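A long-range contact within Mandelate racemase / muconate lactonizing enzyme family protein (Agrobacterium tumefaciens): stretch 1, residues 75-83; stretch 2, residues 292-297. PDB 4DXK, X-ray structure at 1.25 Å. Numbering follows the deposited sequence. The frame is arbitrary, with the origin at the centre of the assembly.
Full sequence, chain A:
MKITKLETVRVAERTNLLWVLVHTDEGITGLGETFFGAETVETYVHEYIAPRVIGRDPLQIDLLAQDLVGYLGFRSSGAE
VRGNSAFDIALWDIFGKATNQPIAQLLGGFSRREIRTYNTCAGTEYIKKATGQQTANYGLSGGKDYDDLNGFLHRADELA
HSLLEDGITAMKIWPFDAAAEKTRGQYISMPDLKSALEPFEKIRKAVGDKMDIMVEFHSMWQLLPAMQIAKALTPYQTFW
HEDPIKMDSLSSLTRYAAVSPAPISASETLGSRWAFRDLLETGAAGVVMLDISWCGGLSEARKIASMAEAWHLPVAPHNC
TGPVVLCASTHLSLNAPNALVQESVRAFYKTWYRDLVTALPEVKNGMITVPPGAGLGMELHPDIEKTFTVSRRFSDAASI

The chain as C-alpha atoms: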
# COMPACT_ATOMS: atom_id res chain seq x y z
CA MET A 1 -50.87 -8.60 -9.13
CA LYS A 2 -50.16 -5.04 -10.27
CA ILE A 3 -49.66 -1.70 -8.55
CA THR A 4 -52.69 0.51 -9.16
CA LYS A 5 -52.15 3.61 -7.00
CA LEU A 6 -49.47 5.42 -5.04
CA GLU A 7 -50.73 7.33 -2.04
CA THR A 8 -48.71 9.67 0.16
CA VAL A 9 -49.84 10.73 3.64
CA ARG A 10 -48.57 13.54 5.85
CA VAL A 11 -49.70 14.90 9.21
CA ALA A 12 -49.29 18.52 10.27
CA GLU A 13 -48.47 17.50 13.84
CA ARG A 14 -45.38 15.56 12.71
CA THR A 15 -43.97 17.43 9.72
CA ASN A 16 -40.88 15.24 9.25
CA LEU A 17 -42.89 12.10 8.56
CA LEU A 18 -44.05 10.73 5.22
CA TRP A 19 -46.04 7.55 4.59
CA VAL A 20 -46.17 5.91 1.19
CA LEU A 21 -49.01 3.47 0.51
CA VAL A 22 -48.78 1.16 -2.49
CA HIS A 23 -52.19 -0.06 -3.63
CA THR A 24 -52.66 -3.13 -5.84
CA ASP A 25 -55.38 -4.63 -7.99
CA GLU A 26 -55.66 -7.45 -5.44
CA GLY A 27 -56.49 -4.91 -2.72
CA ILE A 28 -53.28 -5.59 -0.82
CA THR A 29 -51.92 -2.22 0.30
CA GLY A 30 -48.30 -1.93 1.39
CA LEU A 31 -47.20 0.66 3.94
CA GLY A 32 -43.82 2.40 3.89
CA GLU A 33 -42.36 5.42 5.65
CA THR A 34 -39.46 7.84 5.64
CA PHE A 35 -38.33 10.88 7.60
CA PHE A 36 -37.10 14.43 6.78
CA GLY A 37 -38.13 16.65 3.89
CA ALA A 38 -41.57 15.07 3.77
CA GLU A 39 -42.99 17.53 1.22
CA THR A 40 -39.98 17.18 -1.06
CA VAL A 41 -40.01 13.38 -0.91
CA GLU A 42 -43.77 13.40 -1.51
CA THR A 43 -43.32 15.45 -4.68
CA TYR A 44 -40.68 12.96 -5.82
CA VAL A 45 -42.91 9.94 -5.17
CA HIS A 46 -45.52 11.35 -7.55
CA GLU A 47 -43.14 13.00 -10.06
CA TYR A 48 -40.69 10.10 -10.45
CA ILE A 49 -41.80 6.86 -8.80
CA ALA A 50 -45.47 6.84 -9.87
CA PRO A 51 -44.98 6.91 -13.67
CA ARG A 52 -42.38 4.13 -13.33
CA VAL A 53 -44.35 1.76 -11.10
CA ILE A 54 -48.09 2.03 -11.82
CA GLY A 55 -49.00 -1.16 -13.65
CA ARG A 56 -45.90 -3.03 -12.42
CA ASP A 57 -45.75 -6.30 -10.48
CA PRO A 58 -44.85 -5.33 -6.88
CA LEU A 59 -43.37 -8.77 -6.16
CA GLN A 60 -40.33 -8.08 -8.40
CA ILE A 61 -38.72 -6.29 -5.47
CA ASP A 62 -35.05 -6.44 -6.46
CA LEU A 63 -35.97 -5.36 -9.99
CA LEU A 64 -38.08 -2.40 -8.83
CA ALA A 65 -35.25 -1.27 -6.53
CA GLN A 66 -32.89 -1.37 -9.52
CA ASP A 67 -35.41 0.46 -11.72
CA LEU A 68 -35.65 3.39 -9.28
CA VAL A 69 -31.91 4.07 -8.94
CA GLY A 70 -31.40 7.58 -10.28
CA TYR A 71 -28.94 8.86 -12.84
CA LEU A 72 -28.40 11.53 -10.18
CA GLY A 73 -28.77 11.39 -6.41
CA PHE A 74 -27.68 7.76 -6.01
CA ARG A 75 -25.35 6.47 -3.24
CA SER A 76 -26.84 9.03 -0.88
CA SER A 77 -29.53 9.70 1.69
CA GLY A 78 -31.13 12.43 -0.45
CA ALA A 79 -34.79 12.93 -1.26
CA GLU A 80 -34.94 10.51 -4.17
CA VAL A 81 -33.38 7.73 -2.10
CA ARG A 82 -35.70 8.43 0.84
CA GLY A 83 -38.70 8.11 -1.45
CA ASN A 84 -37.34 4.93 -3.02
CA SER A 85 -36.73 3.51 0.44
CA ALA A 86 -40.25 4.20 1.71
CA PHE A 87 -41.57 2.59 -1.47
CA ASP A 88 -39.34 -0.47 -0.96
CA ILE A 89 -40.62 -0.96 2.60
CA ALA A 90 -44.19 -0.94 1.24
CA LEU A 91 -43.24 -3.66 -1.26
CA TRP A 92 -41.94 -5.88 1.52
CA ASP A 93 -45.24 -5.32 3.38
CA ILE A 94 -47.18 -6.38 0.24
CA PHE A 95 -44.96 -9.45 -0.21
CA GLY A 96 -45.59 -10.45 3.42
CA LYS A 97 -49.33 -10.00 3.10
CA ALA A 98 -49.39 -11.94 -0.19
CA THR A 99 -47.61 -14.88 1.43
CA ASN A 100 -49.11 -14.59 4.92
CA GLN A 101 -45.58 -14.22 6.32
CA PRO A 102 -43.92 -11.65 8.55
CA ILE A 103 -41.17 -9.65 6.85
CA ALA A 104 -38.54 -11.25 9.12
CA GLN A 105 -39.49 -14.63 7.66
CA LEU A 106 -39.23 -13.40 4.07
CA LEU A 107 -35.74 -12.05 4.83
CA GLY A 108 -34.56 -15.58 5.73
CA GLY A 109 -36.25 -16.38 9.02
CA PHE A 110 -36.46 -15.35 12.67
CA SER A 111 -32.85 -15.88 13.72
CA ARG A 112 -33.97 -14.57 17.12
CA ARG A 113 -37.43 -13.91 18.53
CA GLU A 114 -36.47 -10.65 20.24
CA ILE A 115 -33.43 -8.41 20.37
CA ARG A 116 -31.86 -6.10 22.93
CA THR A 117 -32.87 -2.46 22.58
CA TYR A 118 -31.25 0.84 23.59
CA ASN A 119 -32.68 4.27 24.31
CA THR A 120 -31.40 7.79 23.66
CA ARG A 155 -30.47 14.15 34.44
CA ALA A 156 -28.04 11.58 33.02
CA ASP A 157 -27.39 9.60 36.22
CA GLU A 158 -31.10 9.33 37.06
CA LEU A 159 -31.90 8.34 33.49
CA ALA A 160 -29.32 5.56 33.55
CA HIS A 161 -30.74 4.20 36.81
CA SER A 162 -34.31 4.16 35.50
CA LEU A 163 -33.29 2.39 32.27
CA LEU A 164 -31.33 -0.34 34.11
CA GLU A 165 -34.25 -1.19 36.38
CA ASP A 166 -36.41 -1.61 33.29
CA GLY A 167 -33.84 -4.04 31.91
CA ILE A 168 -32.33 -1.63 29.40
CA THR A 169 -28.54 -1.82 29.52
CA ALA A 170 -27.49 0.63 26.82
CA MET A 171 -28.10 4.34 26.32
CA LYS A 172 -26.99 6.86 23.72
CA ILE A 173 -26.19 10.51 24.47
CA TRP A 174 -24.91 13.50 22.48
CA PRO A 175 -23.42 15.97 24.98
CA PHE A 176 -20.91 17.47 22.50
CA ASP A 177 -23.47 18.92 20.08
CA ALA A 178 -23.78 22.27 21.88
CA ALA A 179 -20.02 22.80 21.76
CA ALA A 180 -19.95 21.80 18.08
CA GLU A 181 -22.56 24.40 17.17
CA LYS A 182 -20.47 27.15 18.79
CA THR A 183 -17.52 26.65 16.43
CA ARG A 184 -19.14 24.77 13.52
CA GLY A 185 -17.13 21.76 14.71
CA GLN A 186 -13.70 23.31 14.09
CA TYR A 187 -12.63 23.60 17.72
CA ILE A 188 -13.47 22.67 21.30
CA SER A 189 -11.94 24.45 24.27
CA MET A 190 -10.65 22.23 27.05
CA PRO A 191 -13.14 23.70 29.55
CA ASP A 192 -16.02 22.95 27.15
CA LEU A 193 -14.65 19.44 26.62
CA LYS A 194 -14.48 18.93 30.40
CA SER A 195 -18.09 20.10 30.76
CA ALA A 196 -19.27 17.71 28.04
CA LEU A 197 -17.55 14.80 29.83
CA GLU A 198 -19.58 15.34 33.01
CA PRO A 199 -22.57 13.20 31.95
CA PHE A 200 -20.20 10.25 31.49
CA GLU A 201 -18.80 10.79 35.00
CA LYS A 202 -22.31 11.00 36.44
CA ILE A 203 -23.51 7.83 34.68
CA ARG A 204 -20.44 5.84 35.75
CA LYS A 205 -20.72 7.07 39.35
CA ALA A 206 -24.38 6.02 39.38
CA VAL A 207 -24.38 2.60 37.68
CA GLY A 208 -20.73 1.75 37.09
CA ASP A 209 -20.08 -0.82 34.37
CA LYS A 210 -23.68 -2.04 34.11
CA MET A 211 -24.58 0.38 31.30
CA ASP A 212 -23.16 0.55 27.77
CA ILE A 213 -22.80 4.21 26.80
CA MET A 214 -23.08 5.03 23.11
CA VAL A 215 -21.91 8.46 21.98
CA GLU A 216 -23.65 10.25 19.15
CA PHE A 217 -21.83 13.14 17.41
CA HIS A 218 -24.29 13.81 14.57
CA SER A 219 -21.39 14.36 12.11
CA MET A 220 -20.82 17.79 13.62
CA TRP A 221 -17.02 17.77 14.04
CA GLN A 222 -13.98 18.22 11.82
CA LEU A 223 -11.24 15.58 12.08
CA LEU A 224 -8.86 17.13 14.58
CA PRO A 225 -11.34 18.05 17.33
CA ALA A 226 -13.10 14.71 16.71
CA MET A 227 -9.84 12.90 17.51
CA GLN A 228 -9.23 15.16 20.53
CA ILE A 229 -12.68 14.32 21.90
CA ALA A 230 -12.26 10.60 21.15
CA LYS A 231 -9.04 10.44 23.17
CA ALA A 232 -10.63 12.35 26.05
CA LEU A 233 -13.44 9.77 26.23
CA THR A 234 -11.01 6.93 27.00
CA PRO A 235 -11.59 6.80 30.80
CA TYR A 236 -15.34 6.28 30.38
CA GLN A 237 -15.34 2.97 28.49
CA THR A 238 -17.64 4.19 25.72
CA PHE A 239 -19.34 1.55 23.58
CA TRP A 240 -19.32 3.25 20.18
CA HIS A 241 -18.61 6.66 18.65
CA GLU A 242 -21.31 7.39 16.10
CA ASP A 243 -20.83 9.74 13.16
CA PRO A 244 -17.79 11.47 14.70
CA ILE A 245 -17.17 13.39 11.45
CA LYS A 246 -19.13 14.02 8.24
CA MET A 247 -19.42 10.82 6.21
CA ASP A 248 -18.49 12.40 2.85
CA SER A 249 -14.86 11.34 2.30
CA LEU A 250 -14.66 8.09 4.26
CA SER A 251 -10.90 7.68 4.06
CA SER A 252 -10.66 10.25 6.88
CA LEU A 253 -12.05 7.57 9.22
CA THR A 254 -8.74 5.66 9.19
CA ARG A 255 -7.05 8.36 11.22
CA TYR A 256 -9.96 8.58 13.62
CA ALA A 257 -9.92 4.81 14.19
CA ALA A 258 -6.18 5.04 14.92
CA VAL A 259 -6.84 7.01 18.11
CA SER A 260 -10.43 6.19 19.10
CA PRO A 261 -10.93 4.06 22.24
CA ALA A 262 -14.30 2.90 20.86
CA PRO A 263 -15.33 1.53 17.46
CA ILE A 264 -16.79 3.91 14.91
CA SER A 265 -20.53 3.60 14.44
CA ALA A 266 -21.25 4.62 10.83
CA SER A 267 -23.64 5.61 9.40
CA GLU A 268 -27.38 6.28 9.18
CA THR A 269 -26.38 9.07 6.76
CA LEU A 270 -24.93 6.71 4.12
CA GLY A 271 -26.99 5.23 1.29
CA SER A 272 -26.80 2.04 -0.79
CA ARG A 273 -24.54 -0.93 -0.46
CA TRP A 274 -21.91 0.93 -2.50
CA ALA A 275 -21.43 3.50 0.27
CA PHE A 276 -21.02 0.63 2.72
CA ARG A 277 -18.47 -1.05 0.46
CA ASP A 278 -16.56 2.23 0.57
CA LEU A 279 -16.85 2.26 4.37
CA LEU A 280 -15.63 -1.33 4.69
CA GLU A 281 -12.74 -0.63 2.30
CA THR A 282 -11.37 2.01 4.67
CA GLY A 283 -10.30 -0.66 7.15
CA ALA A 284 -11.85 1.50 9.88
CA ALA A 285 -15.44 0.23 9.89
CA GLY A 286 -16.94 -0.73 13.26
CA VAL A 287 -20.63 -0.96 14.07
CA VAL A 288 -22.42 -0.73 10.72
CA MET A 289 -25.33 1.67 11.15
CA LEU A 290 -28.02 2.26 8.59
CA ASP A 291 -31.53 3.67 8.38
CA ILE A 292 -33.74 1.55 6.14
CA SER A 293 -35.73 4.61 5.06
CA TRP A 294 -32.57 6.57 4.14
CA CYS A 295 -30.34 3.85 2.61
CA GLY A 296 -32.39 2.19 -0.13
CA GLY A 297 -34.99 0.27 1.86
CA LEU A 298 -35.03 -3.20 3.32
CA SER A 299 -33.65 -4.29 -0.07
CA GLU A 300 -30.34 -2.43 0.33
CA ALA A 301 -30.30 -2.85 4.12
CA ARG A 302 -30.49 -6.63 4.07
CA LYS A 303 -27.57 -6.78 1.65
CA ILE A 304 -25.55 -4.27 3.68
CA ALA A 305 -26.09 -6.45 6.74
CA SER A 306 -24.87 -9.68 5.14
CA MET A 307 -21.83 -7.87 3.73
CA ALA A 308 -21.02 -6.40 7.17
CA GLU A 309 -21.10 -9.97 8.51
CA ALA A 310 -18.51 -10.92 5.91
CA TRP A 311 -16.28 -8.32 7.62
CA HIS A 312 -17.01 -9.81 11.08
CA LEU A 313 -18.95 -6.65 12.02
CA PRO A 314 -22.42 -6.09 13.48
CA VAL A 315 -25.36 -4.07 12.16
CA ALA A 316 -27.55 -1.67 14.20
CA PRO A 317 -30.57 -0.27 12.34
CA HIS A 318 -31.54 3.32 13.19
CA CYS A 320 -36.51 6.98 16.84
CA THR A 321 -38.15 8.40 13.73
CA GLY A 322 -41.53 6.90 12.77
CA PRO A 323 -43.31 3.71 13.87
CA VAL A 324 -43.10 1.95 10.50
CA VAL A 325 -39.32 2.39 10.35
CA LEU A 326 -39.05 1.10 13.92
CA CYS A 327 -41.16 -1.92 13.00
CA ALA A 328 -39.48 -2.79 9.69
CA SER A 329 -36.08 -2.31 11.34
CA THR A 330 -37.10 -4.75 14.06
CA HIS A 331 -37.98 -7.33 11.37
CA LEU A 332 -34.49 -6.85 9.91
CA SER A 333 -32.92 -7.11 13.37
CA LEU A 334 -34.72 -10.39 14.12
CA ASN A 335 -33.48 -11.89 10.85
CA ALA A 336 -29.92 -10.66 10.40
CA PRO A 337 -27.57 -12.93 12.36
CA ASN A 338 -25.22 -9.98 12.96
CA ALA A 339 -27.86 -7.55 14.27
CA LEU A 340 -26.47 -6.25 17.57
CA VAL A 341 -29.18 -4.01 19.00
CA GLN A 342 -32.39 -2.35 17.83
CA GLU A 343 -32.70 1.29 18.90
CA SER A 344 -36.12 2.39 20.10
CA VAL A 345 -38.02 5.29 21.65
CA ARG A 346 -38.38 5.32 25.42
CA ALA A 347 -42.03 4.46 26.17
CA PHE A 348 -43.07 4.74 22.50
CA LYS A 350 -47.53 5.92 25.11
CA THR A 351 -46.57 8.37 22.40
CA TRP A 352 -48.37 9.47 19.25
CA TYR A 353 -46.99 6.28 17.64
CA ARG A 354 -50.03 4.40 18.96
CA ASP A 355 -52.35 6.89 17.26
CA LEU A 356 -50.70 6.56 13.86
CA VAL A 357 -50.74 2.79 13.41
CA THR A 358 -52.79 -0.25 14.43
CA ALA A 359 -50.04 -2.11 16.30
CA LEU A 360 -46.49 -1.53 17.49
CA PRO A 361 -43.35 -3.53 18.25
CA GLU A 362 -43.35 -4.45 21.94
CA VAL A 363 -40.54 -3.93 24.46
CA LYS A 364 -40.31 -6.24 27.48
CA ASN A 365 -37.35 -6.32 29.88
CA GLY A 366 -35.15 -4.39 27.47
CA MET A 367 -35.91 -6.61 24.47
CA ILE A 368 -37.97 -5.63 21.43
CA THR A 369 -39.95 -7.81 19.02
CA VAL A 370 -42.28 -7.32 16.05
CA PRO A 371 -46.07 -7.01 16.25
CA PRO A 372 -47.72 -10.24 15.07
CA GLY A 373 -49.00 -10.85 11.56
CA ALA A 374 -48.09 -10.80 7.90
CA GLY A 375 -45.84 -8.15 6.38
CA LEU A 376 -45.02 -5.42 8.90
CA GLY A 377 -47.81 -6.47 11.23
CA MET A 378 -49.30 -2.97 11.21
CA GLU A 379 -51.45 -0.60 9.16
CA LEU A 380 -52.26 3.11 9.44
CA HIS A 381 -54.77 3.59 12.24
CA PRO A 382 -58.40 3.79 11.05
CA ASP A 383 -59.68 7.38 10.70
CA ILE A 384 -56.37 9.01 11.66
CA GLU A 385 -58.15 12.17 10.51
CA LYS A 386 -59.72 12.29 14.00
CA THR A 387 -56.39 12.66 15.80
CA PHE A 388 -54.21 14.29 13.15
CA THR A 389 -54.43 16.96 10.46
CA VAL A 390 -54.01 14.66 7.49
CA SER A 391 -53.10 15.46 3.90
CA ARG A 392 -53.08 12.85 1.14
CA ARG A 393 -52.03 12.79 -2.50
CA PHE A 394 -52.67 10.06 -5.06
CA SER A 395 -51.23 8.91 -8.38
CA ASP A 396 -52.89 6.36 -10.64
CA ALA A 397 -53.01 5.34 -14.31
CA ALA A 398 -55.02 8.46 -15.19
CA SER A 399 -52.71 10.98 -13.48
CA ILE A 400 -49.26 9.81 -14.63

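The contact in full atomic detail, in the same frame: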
# COMPACT_ATOMS: atom_id res chain seq x y z
N ARG A 75 -26.38 6.63 -4.27
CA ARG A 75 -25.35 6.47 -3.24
C ARG A 75 -25.41 7.64 -2.25
O ARG A 75 -24.41 8.27 -1.94
CB ARG A 75 -23.96 6.33 -3.87
CG ARG A 75 -22.86 5.89 -2.88
CD ARG A 75 -21.63 6.74 -3.07
NE ARG A 75 -20.50 6.38 -2.20
CZ ARG A 75 -20.22 6.98 -1.05
NH1 ARG A 75 -20.99 7.97 -0.60
NH2 ARG A 75 -19.15 6.60 -0.36
N SER A 76 -26.62 7.90 -1.76
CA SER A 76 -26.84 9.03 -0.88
C SER A 76 -28.07 8.78 -0.04
O SER A 76 -28.78 7.78 -0.23
CB SER A 76 -27.02 10.31 -1.68
OG SER A 76 -28.36 10.44 -2.11
N SER A 77 -28.32 9.70 0.88
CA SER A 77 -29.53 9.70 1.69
C SER A 77 -30.44 10.88 1.30
O SER A 77 -31.23 11.35 2.11
CB SER A 77 -29.17 9.75 3.18
OG SER A 77 -28.22 10.78 3.42
N GLY A 78 -30.33 11.32 0.05
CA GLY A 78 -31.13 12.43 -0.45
C GLY A 78 -32.59 12.07 -0.71
O GLY A 78 -33.03 10.93 -0.49
N ALA A 79 -33.34 13.05 -1.20
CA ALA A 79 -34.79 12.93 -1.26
C ALA A 79 -35.24 11.77 -2.13
O ALA A 79 -36.18 11.05 -1.78
CB ALA A 79 -35.42 14.23 -1.75
N GLU A 80 -34.59 11.60 -3.27
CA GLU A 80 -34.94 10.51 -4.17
C GLU A 80 -34.77 9.16 -3.47
O GLU A 80 -35.64 8.28 -3.54
CB GLU A 80 -34.07 10.55 -5.44
CG GLU A 80 -34.26 11.79 -6.32
CD GLU A 80 -33.29 12.93 -6.05
OE1 GLU A 80 -32.70 13.04 -4.96
OE2 GLU A 80 -33.12 13.74 -6.98
N VAL A 81 -33.63 8.98 -2.80
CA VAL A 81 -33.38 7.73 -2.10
C VAL A 81 -34.38 7.52 -0.96
O VAL A 81 -34.87 6.40 -0.77
CB VAL A 81 -31.94 7.64 -1.61
CG1 VAL A 81 -31.76 6.44 -0.68
CG2 VAL A 81 -31.00 7.54 -2.82
N ARG A 82 -34.72 8.58 -0.23
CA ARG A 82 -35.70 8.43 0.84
C ARG A 82 -37.06 7.99 0.30
O ARG A 82 -37.72 7.12 0.87
CB ARG A 82 -35.81 9.73 1.67
CG ARG A 82 -34.50 10.07 2.36
CD ARG A 82 -34.64 11.00 3.55
NE ARG A 82 -35.32 12.27 3.25
CZ ARG A 82 -34.77 13.29 2.60
NH1 ARG A 82 -33.52 13.22 2.13
NH2 ARG A 82 -35.49 14.39 2.40
N GLY A 83 -37.46 8.54 -0.84
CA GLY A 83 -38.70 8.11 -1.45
C GLY A 83 -38.64 6.67 -1.92
O GLY A 83 -39.57 5.88 -1.70
N ILE A 292 -33.12 2.20 7.29
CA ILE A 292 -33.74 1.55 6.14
C ILE A 292 -34.50 2.51 5.25
O ILE A 292 -34.64 2.26 4.05
CB ILE A 292 -34.68 0.40 6.58
CG1 ILE A 292 -35.80 0.92 7.45
CG2 ILE A 292 -33.90 -0.70 7.29
CD1 ILE A 292 -36.82 -0.14 7.77
N SER A 293 -34.98 3.61 5.82
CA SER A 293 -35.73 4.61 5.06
C SER A 293 -34.85 5.68 4.41
O SER A 293 -35.37 6.56 3.70
CB SER A 293 -36.81 5.28 5.92
OG SER A 293 -36.27 6.22 6.83
N TRP A 294 -33.54 5.61 4.66
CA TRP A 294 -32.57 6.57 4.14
C TRP A 294 -31.52 5.90 3.25
O TRP A 294 -30.73 6.61 2.62
CB TRP A 294 -31.84 7.30 5.28
CG TRP A 294 -32.72 8.15 6.15
CD1 TRP A 294 -34.00 8.56 5.88
CD2 TRP A 294 -32.40 8.66 7.46
NE1 TRP A 294 -34.48 9.30 6.93
CE2 TRP A 294 -33.52 9.39 7.90
CE3 TRP A 294 -31.27 8.61 8.27
CZ2 TRP A 294 -33.55 10.04 9.14
CZ3 TRP A 294 -31.30 9.25 9.50
CH2 TRP A 294 -32.43 9.97 9.92
N CYS A 295 -31.48 4.56 3.21
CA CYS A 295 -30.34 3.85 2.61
C CYS A 295 -30.67 3.05 1.37
O CYS A 295 -29.78 2.42 0.81
CB CYS A 295 -29.68 2.92 3.63
SG CYS A 295 -30.60 1.41 3.98
N GLY A 296 -31.95 3.03 0.98
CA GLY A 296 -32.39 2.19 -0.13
C GLY A 296 -33.36 1.09 0.27
O GLY A 296 -33.56 0.13 -0.49
N GLY A 297 -33.94 1.18 1.46
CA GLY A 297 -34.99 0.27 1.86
C GLY A 297 -34.48 -0.98 2.53
O GLY A 297 -33.28 -1.15 2.77

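A small contact without a single hydrogen bond across it, held by van der Waals packing and two CA-H...O contacts, joins the first turn of a helix and its lead-in loop to an irregular stretch more than 200 residues later. Together the two sides bury 252 Å². Gly-78 occupies the N-cap position before the helix that begins at Ala-79, and the backbone of stretch 2 runs beside this start, with the CA atoms of Arg-82 and Trp-294 4.9 Å apart. Two carbonyls of stretch 2 face CA atoms of stretch 1: Ser-293 O lies 3.4 Å from Arg-82 CA and Trp-294 O 3.4 Å from Ser-77 CA, each positioned to accept a weakly polarised C-H. Trp-294 O finds no conventional hydrogen-bond partner; Val-81 CG1 also packs 3.5 Å from Trp-294 O. Val-81 points toward stretch 2, and its CG1 reaches Gly-296 N at 3.8 Å, covering the backbone there. At Gly-296, phi is 115°, where a CB would jam against the preceding carbonyl O. The Arg-82 side chain lies obliquely against the indole, its aliphatic CD 3.4 Å from Trp-294 CD1. Within its own stretch, Arg-82 NH1 donates to Ser-77 O at 3.0 Å, tying helix to loop, while Gly-78 N donates to Ser-76 OG at 3.1 Å; the guanidinium is also bonded elsewhere in the structure.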